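Nonribosomal peptide synthase (Streptomyces sp. MJ635-86F5, PDB 5JJP) adenylates an aliphatic beta-amino acid, probably with ATP, as an adenylation enzyme of the ANL superfamily. Local coordinates at residues G29-Y34 against A203-H208; I211-L216 against A358-E363; K195-S200 against G330-M335. All blocks are in the same frame, centred on the assembly; numbering follows the deposited sequence.

Contact 1 (G29-Y34 against A203-H208); sequences GNLRDY and ANIAFH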
loop_
_atom_site.group_PDB
_atom_site.type_symbol
_atom_site.label_atom_id
_atom_site.label_comp_id
_atom_site.label_asym_id
_atom_site.label_seq_id
_atom_site.Cartn_x
_atom_site.Cartn_y
_atom_site.Cartn_z
ATOM N N GLY A 29 17.029 -4.329 -2.329
ATOM C CA GLY A 29 17.138 -5.413 -1.381
ATOM C C GLY A 29 16.298 -5.207 -0.139
ATOM O O GLY A 29 16.070 -6.168 0.611
ATOM N N ASN A 30 15.817 -3.972 0.045
ATOM C CA ASN A 30 15.048 -3.566 1.230
ATOM C C ASN A 30 14.209 -2.361 0.883
ATOM O O ASN A 30 14.654 -1.420 0.224
ATOM C CB ASN A 30 15.988 -3.233 2.360
ATOM C CG ASN A 30 15.286 -3.118 3.722
ATOM O OD1 ASN A 30 14.455 -2.221 3.958
ATOM N ND2 ASN A 30 15.585 -4.067 4.614
ATOM N N LEU A 31 12.966 -2.380 1.293
ATOM C CA LEU A 31 12.025 -1.286 0.986
ATOM C C LEU A 31 12.571 0.048 1.451
ATOM O O LEU A 31 12.235 1.080 0.868
ATOM C CB LEU A 31 10.648 -1.527 1.653
ATOM C CG LEU A 31 9.843 -2.557 0.869
ATOM C CD1 LEU A 31 8.734 -3.201 1.675
ATOM C CD2 LEU A 31 9.282 -1.899 -0.390
ATOM N N ARG A 32 13.410 0.019 2.480
ATOM C CA ARG A 32 13.949 1.213 3.025
ATOM C C ARG A 32 14.798 1.868 1.970
ATOM O O ARG A 32 14.794 3.088 1.843
ATOM C CB ARG A 32 14.784 0.873 4.270
ATOM C CG ARG A 32 15.719 1.941 4.748
ATOM C CD ARG A 32 14.981 3.030 5.449
ATOM N NE ARG A 32 15.946 3.985 5.984
ATOM C CZ ARG A 32 16.565 4.905 5.270
ATOM N NH1 ARG A 32 16.312 5.016 3.998
ATOM N NH2 ARG A 32 17.426 5.732 5.859
ATOM N N ASP A 33 15.541 1.045 1.234
ATOM C CA ASP A 33 16.449 1.562 0.219
ATOM C C ASP A 33 15.668 1.894 -1.023
ATOM O O ASP A 33 15.797 3.004 -1.571
ATOM C CB ASP A 33 17.569 0.577 -0.091
ATOM C CG ASP A 33 18.344 0.161 1.167
ATOM O OD1 ASP A 33 18.558 0.983 2.076
ATOM O OD2 ASP A 33 18.752 -1.011 1.238
ATOM N N TYR A 34 14.845 0.945 -1.472
ATOM C CA TYR A 34 14.143 1.120 -2.738
ATOM C C TYR A 34 13.263 2.366 -2.687
ATOM O O TYR A 34 13.243 3.140 -3.635
ATOM C CB TYR A 34 13.356 -0.138 -3.198
ATOM C CG TYR A 34 12.800 0.075 -4.584
ATOM C CD1 TYR A 34 13.604 -0.088 -5.698
ATOM C CD2 TYR A 34 11.486 0.506 -4.786
ATOM C CE1 TYR A 34 13.104 0.127 -6.975
ATOM C CE2 TYR A 34 10.955 0.708 -6.062
ATOM C CZ TYR A 34 11.778 0.538 -7.156
ATOM O OH TYR A 34 11.308 0.741 -8.424
ATOM N N ALA A 203 8.860 -8.801 -2.628
ATOM C CA ALA A 203 7.584 -8.843 -3.338
ATOM C C ALA A 203 7.048 -7.454 -3.496
ATOM O O ALA A 203 6.504 -7.118 -4.551
ATOM C CB ALA A 203 6.573 -9.705 -2.626
ATOM N N ASN A 204 7.115 -6.668 -2.440
ATOM C CA ASN A 204 6.569 -5.334 -2.522
ATOM C C ASN A 204 7.429 -4.426 -3.391
ATOM O O ASN A 204 6.919 -3.618 -4.166
ATOM C CB ASN A 204 6.269 -4.724 -1.144
ATOM C CG ASN A 204 5.282 -3.567 -1.244
ATOM O OD1 ASN A 204 4.215 -3.683 -1.906
ATOM N ND2 ASN A 204 5.650 -2.456 -0.700
ATOM N N ILE A 205 8.734 -4.639 -3.345
ATOM C CA ILE A 205 9.643 -3.944 -4.258
ATOM C C ILE A 205 9.289 -4.284 -5.706
ATOM O O ILE A 205 9.277 -3.404 -6.587
ATOM C CB ILE A 205 11.098 -4.254 -3.921
ATOM C CG1 ILE A 205 11.507 -3.518 -2.643
ATOM C CG2 ILE A 205 12.024 -3.789 -5.037
ATOM C CD1 ILE A 205 12.768 -4.040 -2.036
ATOM N N ALA A 206 8.894 -5.523 -5.941
ATOM C CA ALA A 206 8.593 -5.941 -7.338
ATOM C C ALA A 206 7.334 -5.236 -7.822
ATOM O O ALA A 206 7.223 -4.873 -8.959
ATOM C CB ALA A 206 8.437 -7.455 -7.419
ATOM N N PHE A 207 6.390 -5.049 -6.912
ATOM C CA PHE A 207 5.231 -4.300 -7.184
ATOM C C PHE A 207 5.568 -2.844 -7.639
ATOM O O PHE A 207 5.116 -2.404 -8.662
ATOM C CB PHE A 207 4.343 -4.270 -5.979
ATOM C CG PHE A 207 3.113 -3.458 -6.186
ATOM C CD1 PHE A 207 2.115 -3.901 -7.019
ATOM C CD2 PHE A 207 2.979 -2.185 -5.599
ATOM C CE1 PHE A 207 0.988 -3.116 -7.274
ATOM C CE2 PHE A 207 1.866 -1.417 -5.833
ATOM C CZ PHE A 207 0.864 -1.886 -6.661
ATOM N N HIS A 208 6.315 -2.103 -6.829
ATOM C CA HIS A 208 6.638 -0.728 -7.155
ATOM C C HIS A 208 7.448 -0.660 -8.455
ATOM O O HIS A 208 7.195 0.180 -9.290
ATOM C CB HIS A 208 7.351 -0.079 -5.987
ATOM C CG HIS A 208 6.470 0.041 -4.806
ATOM N ND1 HIS A 208 5.319 0.798 -4.836
ATOM C CD2 HIS A 208 6.474 -0.602 -3.619
ATOM C CE1 HIS A 208 4.686 0.668 -3.688
ATOM N NE2 HIS A 208 5.354 -0.198 -2.941
#

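Contact 2 (I211-L216 against A358-E363); sequences IRAHGL and AHHGAE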
loop_
_atom_site.group_PDB
_atom_site.type_symbol
_atom_site.label_atom_id
_atom_site.label_comp_id
_atom_site.label_asym_id
_atom_site.label_seq_id
_atom_site.Cartn_x
_atom_site.Cartn_y
_atom_site.Cartn_z
ATOM N N ILE A 211 4.920 -1.107 -11.282
ATOM C CA ILE A 211 3.977 -0.017 -11.435
ATOM C C ILE A 211 4.643 1.281 -11.990
ATOM O O ILE A 211 4.081 1.924 -12.829
ATOM C CB ILE A 211 3.224 0.231 -10.118
ATOM C CG1 ILE A 211 2.204 -0.907 -9.867
ATOM C CG2 ILE A 211 2.461 1.538 -10.141
ATOM C CD1 ILE A 211 1.003 -0.917 -10.803
ATOM N N ARG A 212 5.873 1.568 -11.590
ATOM C CA ARG A 212 6.579 2.690 -12.120
ATOM C C ARG A 212 6.839 2.598 -13.588
ATOM O O ARG A 212 7.095 3.608 -14.218
ATOM C CB ARG A 212 7.912 2.871 -11.383
ATOM C CG ARG A 212 7.741 3.417 -9.979
ATOM C CD ARG A 212 9.064 3.454 -9.267
ATOM N NE ARG A 212 9.906 4.551 -9.733
ATOM C CZ ARG A 212 11.222 4.635 -9.531
ATOM N NH1 ARG A 212 11.896 3.645 -8.951
ATOM N NH2 ARG A 212 11.876 5.723 -9.955
ATOM N N ALA A 213 6.827 1.401 -14.152
ATOM C CA ALA A 213 6.969 1.262 -15.589
ATOM C C ALA A 213 5.784 1.828 -16.339
ATOM O O ALA A 213 5.869 2.011 -17.531
ATOM C CB ALA A 213 7.169 -0.203 -16.007
ATOM N N HIS A 214 4.664 2.005 -15.648
ATOM C CA HIS A 214 3.440 2.479 -16.258
ATOM C C HIS A 214 3.353 4.001 -16.199
ATOM O O HIS A 214 2.447 4.562 -16.787
ATOM C CB HIS A 214 2.209 1.916 -15.520
ATOM C CG HIS A 214 1.904 0.466 -15.808
ATOM N ND1 HIS A 214 0.790 0.073 -16.526
ATOM C CD2 HIS A 214 2.515 -0.680 -15.409
ATOM C CE1 HIS A 214 0.750 -1.247 -16.587
ATOM N NE2 HIS A 214 1.771 -1.726 -15.897
ATOM N N GLY A 215 4.208 4.664 -15.434
ATOM C CA GLY A 215 4.198 6.128 -15.366
ATOM C C GLY A 215 2.961 6.707 -14.707
ATOM O O GLY A 215 2.401 7.697 -15.189
ATOM N N LEU A 216 2.542 6.141 -13.592
ATOM C CA LEU A 216 1.387 6.671 -12.916
ATOM C C LEU A 216 1.724 7.883 -12.149
ATOM O O LEU A 216 0.837 8.730 -11.918
ATOM C CB LEU A 216 0.808 5.668 -11.934
ATOM C CG LEU A 216 -0.438 4.863 -12.218
ATOM C CD1 LEU A 216 -0.529 4.213 -13.572
ATOM C CD2 LEU A 216 -0.592 3.854 -11.077
ATOM N N ALA A 358 -2.632 -7.785 -16.327
ATOM C CA ALA A 358 -1.806 -7.583 -15.144
ATOM C C ALA A 358 -0.768 -6.496 -15.389
ATOM O O ALA A 358 -0.425 -6.233 -16.512
ATOM C CB ALA A 358 -1.119 -8.864 -14.756
ATOM N N HIS A 359 -0.282 -5.852 -14.336
ATOM C CA HIS A 359 0.704 -4.748 -14.480
ATOM C C HIS A 359 2.004 -5.310 -14.972
ATOM O O HIS A 359 2.219 -6.526 -14.937
ATOM C CB HIS A 359 0.962 -3.998 -13.164
ATOM C CG HIS A 359 1.532 -4.857 -12.073
ATOM N ND1 HIS A 359 2.862 -5.230 -12.037
ATOM C CD2 HIS A 359 0.957 -5.392 -10.975
ATOM C CE1 HIS A 359 3.079 -5.961 -10.957
ATOM N NE2 HIS A 359 1.942 -6.065 -10.290
ATOM N N HIS A 360 2.879 -4.412 -15.394
ATOM C CA HIS A 360 4.071 -4.787 -16.078
ATOM C C HIS A 360 4.858 -5.754 -15.153
ATOM O O HIS A 360 5.027 -5.493 -13.934
ATOM C CB HIS A 360 4.826 -3.528 -16.423
ATOM C CG HIS A 360 6.055 -3.779 -17.198
ATOM N ND1 HIS A 360 7.259 -4.089 -16.592
ATOM C CD2 HIS A 360 6.273 -3.813 -18.530
ATOM C CE1 HIS A 360 8.168 -4.304 -17.527
ATOM N NE2 HIS A 360 7.595 -4.142 -18.710
ATOM N N GLY A 361 5.319 -6.872 -15.706
ATOM C CA GLY A 361 6.034 -7.859 -14.907
ATOM C C GLY A 361 5.187 -8.972 -14.290
ATOM O O GLY A 361 5.721 -9.830 -13.589
ATOM N N ALA A 362 3.880 -8.926 -14.504
ATOM C CA ALA A 362 2.960 -9.923 -13.971
ATOM C C ALA A 362 2.078 -10.424 -15.082
ATOM O O ALA A 362 2.099 -9.857 -16.174
ATOM C CB ALA A 362 2.099 -9.323 -12.886
ATOM N N GLU A 363 1.282 -11.452 -14.801
ATOM C CA GLU A 363 0.324 -11.988 -15.764
ATOM C C GLU A 363 -0.839 -12.645 -15.032
ATOM O O GLU A 363 -0.675 -13.377 -14.034
ATOM C CB GLU A 363 1.009 -13.014 -16.662
ATOM C CG GLU A 363 0.267 -13.407 -17.943
ATOM C CD GLU A 363 0.862 -14.689 -18.521
ATOM O OE1 GLU A 363 0.562 -15.783 -17.971
ATOM O OE2 GLU A 363 1.645 -14.617 -19.506
#

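Contact 3 (K195-S200 against G330-M335); sequences KGVVMS and GATESM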
loop_
_atom_site.group_PDB
_atom_site.type_symbol
_atom_site.label_atom_id
_atom_site.label_comp_id
_atom_site.label_asym_id
_atom_site.label_seq_id
_atom_site.Cartn_x
_atom_site.Cartn_y
_atom_site.Cartn_z
ATOM N N LYS A 195 -7.079 -13.319 8.558
ATOM C CA LYS A 195 -5.806 -13.925 8.150
ATOM C C LYS A 195 -4.704 -12.877 7.972
ATOM O O LYS A 195 -4.951 -11.739 7.570
ATOM C CB LYS A 195 -5.980 -14.655 6.843
ATOM C CG LYS A 195 -6.753 -15.937 6.950
ATOM C CD LYS A 195 -6.701 -16.650 5.617
ATOM C CE LYS A 195 -7.890 -17.577 5.394
ATOM N NZ LYS A 195 -8.157 -17.659 3.926
ATOM N N GLY A 196 -3.480 -13.268 8.281
ATOM C CA GLY A 196 -2.366 -12.357 8.290
ATOM C C GLY A 196 -1.600 -12.515 6.982
ATOM O O GLY A 196 -0.865 -13.478 6.801
ATOM N N VAL A 197 -1.745 -11.554 6.088
ATOM C CA VAL A 197 -1.030 -11.573 4.836
ATOM C C VAL A 197 0.410 -11.110 5.069
ATOM O O VAL A 197 0.635 -9.987 5.506
ATOM C CB VAL A 197 -1.749 -10.690 3.794
ATOM C CG1 VAL A 197 -0.901 -10.522 2.526
ATOM C CG2 VAL A 197 -3.073 -11.306 3.460
ATOM N N VAL A 198 1.366 -11.958 4.734
ATOM C CA VAL A 198 2.755 -11.686 4.996
ATOM C C VAL A 198 3.385 -11.242 3.680
ATOM O O VAL A 198 3.430 -12.008 2.738
ATOM C CB VAL A 198 3.508 -12.944 5.505
ATOM C CG1 VAL A 198 4.969 -12.653 5.768
ATOM C CG2 VAL A 198 2.836 -13.496 6.764
ATOM N N MET A 199 3.871 -9.992 3.628
ATOM C CA MET A 199 4.508 -9.486 2.393
ATOM C C MET A 199 6.009 -9.324 2.575
ATOM O O MET A 199 6.437 -8.640 3.483
ATOM C CB MET A 199 3.901 -8.146 2.005
ATOM C CG MET A 199 4.278 -7.688 0.621
ATOM S SD MET A 199 3.694 -8.797 -0.697
ATOM C CE MET A 199 1.924 -8.498 -0.524
ATOM N N SER A 200 6.806 -9.931 1.712
ATOM C CA SER A 200 8.254 -9.779 1.763
ATOM C C SER A 200 8.681 -8.406 1.180
ATOM O O SER A 200 7.930 -7.754 0.462
ATOM C CB SER A 200 8.939 -10.909 0.969
ATOM O OG SER A 200 8.855 -10.726 -0.449
ATOM N N GLY A 330 -7.063 -5.366 -7.640
ATOM C CA GLY A 330 -6.250 -6.392 -6.955
ATOM C C GLY A 330 -6.570 -6.520 -5.491
ATOM O O GLY A 330 -7.529 -5.942 -5.017
ATOM N N ALA A 331 -5.720 -7.238 -4.784
ATOM C CA ALA A 331 -5.915 -7.496 -3.390
ATOM C C ALA A 331 -4.652 -7.338 -2.560
ATOM O O ALA A 331 -3.525 -7.222 -3.065
ATOM C CB ALA A 331 -6.464 -8.903 -3.212
ATOM N N THR A 332 -4.856 -7.377 -1.255
ATOM C CA THR A 332 -3.750 -7.361 -0.326
ATOM C C THR A 332 -2.654 -8.369 -0.624
ATOM O O THR A 332 -1.475 -8.108 -0.376
ATOM C CB THR A 332 -4.265 -7.626 1.070
ATOM O OG1 THR A 332 -5.328 -6.707 1.327
ATOM C CG2 THR A 332 -3.144 -7.429 2.105
ATOM N N GLU A 333 -3.053 -9.542 -1.115
ATOM C CA GLU A 333 -2.094 -10.587 -1.360
ATOM C C GLU A 333 -1.052 -10.212 -2.365
ATOM O O GLU A 333 -0.012 -10.887 -2.405
ATOM C CB GLU A 333 -2.778 -11.889 -1.762
ATOM C CG GLU A 333 -3.374 -12.668 -0.568
ATOM C CD GLU A 333 -4.795 -12.206 -0.188
ATOM O OE1 GLU A 333 -5.234 -11.123 -0.650
ATOM O OE2 GLU A 333 -5.486 -12.973 0.530
ATOM N N SER A 334 -1.304 -9.218 -3.206
ATOM C CA SER A 334 -0.258 -8.733 -4.141
ATOM C C SER A 334 -0.080 -7.209 -4.118
ATOM O O SER A 334 0.683 -6.644 -4.917
ATOM C CB SER A 334 -0.539 -9.142 -5.580
ATOM O OG SER A 334 -1.783 -8.620 -5.997
ATOM N N MET A 335 -0.740 -6.585 -3.148
ATOM C CA MET A 335 -1.019 -5.141 -3.118
ATOM C C MET A 335 -1.950 -4.707 -4.211
ATOM O O MET A 335 -2.984 -4.141 -3.919
ATOM C CB MET A 335 0.251 -4.292 -3.092
ATOM C CG MET A 335 -0.080 -2.815 -2.920
ATOM S SD MET A 335 1.267 -1.853 -2.192
ATOM C CE MET A 335 0.916 -1.966 -0.423
#

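Contact 1 (G29-Y34 against A203-H208)
Gly-29 enters the contact through its backbone, its C lying 4.2 Å from Ile-205 CD1, the outermost methyl of a side chain that reaches from helix 201-212 toward the start of helix 31-37. The same methyl, Ile-205 CD1, sits 3.7 Å from Asn-30 C. Asn-30 is the N-cap: its OD1 accepts from Arg-32 N at 2.9 Å, with an N-H...O angle of 164° and the donor in the carbonyl plane on a lone pair. The amide is held at both ends, because ND2 is hydrogen-bonded to Phe-105 O. Its main-chain O takes two further N-H groups, from Asp-33 and Tyr-34, so the first helical turn is fixed beside the apolar tip of Ile-205.

Leu-31 slides antiparallel past Ile-205, with CD2 3.6 Å from Ile-205 CG1, and crosses the Asn-204 side chain at about a right angle. Leu-31 CD2 lies against both an aliphatic flank and the amide nitrogen, 3.7 Å from Asn-204 ND2. Within the ANL adenylation fold, this buried helix-to-helix packing joins an N-terminal helix, tied on its far side to Glu-66 and Asp-70 by salt bridges from Arg-32, to the helix that directly follows strand 196-200.

Tyr-34 sends its CB toward helix 201-212, and with CG anti to the backbone N (chi1 -173°) the ring crosses Ile-205 obliquely. Ile-205 CG2 stands over one face, 4.2 Å from the centroid of the Tyr-34 ring and 19° off its normal, a CH-pi contact displaced toward the rim. Farther out, Tyr-34 CE2 approaches His-208 CB to 3.7 Å. The phenol oxygen continues beyond this packing to a hydrogen bond with Arg-212 NH1, while Ala-243 of helix 232-243 also touches the tyrosine side chain.

Contact 2 (I211-L216 against A358-E363)
Ile-211, Ala-213 and His-214, at and within a type I turn from Arg-212 to Gly-215 that follows on from helix 201-212, meet the first two residues of a type II turn from His-359 to Ala-362. The second turn lies in the connection from strand 338-341 of the six-stranded mixed sheet to strand 363-367 of the antiparallel sheet, so the contact ties that connection to a helix of the ANL adenylation fold.

One hydrogen bond crosses the gap. His-360 N donates to His-214 NE2 at 2.9 Å, with an N-H...N angle of 146° and the donor almost exactly in the imidazole plane. Because NE2 is the acceptor, a neutral His-214 carrying its proton on ND1 is the likely form. Val-339 also packs against this imidazole.

The polar bonds on the loop side fix the turn. Ala-362 N closes it by donating to His-359 O at 3.0 Å. His-359 holds CG in the crowded position between backbone N and carbonyl carbon, and this folds His-359 ND1 over its own loop to donate to His-360 O at 2.9 Å. That donor stands 47° out of the carbonyl plane, so the bond misses the lone-pair direction.

Apolar packing completes the contact. Ile-211 crosses His-359 at about a right angle, with Ile-211 CD1 3.9 Å from His-359 CB. On the more exposed side, the methyl of Ala-213 makes a CH-pi contact, its CB 4.2 Å from the centroid of the His-360 ring and 26° off the ring normal.

Contact 3 (K195-S200 against G330-M335)
Among the side chains that meet here, the best-held polar atom is Glu-333 OE2, gripped by one hydrogen bond from outside the two segments: its partner is Tyr-394 OH. Lys-195 makes a cation-pi contact with the same tyrosine. The Gly-Ala-Thr-Glu run at 330-333 matches the A5 motif of adenylation enzymes, which in relatives lies at the nucleotide site. It packs here on strand 196-200, which follows the Ser/Thr/Gly-rich A3 loop and is the middle strand of a three-stranded antiparallel sheet.

Val-197 points toward the 330-335 loop, and both its methyls touch Thr-332 and Glu-333. Val-197 CG1, anti to the backbone N, lies 3.8 Å from Thr-332 CG2. Val-197 CG2 meets the carboxylate carbon, 4.1 Å from Glu-333 CD, where the two side chains cross at about a right angle. An alanine here would lose both gamma methyls and would probably leave the Thr-332 methyl and the flank of the Glu-333 carboxylate less firmly packed.

Two residues on, Met-199 also faces the loop. Its bends at chi2 (63°) and chi3 (68°) fold the thioether so that the terminal methyl meets main-chain oxygens: Met-199 CE is 3.6 Å from Glu-333 O. Thr-332 O accepts a weak bond from Met-335 N, and Met-199 CE rests 3.4 Å from that same Thr-332 O.

Helix 201-212 carries one segment of contact 1 and runs into that of contact 2, whose centres lie about 14 Å apart, and strand 196-200 of contact 3 leads straight into it, Ser-200 OG capping Ala-203 N. Contact 3 is centred about 14 Å from contact 1 and about 18 Å from contact 2. Along the chain, contact 1 closes before contact 2 opens, whereas contact 3 crosses both, its segments alternating with theirs. Phe-207, in the 203-208 segment, touches residues of contacts 2 and 3, with CE2 3.7 Å from Met-335 SD and CD1 3.9 Å from His-359 NE2. Sequence-distant pieces, an N-terminal helix, the A5 loop and the 358-363 turn, thus assemble around one strand-helix unit.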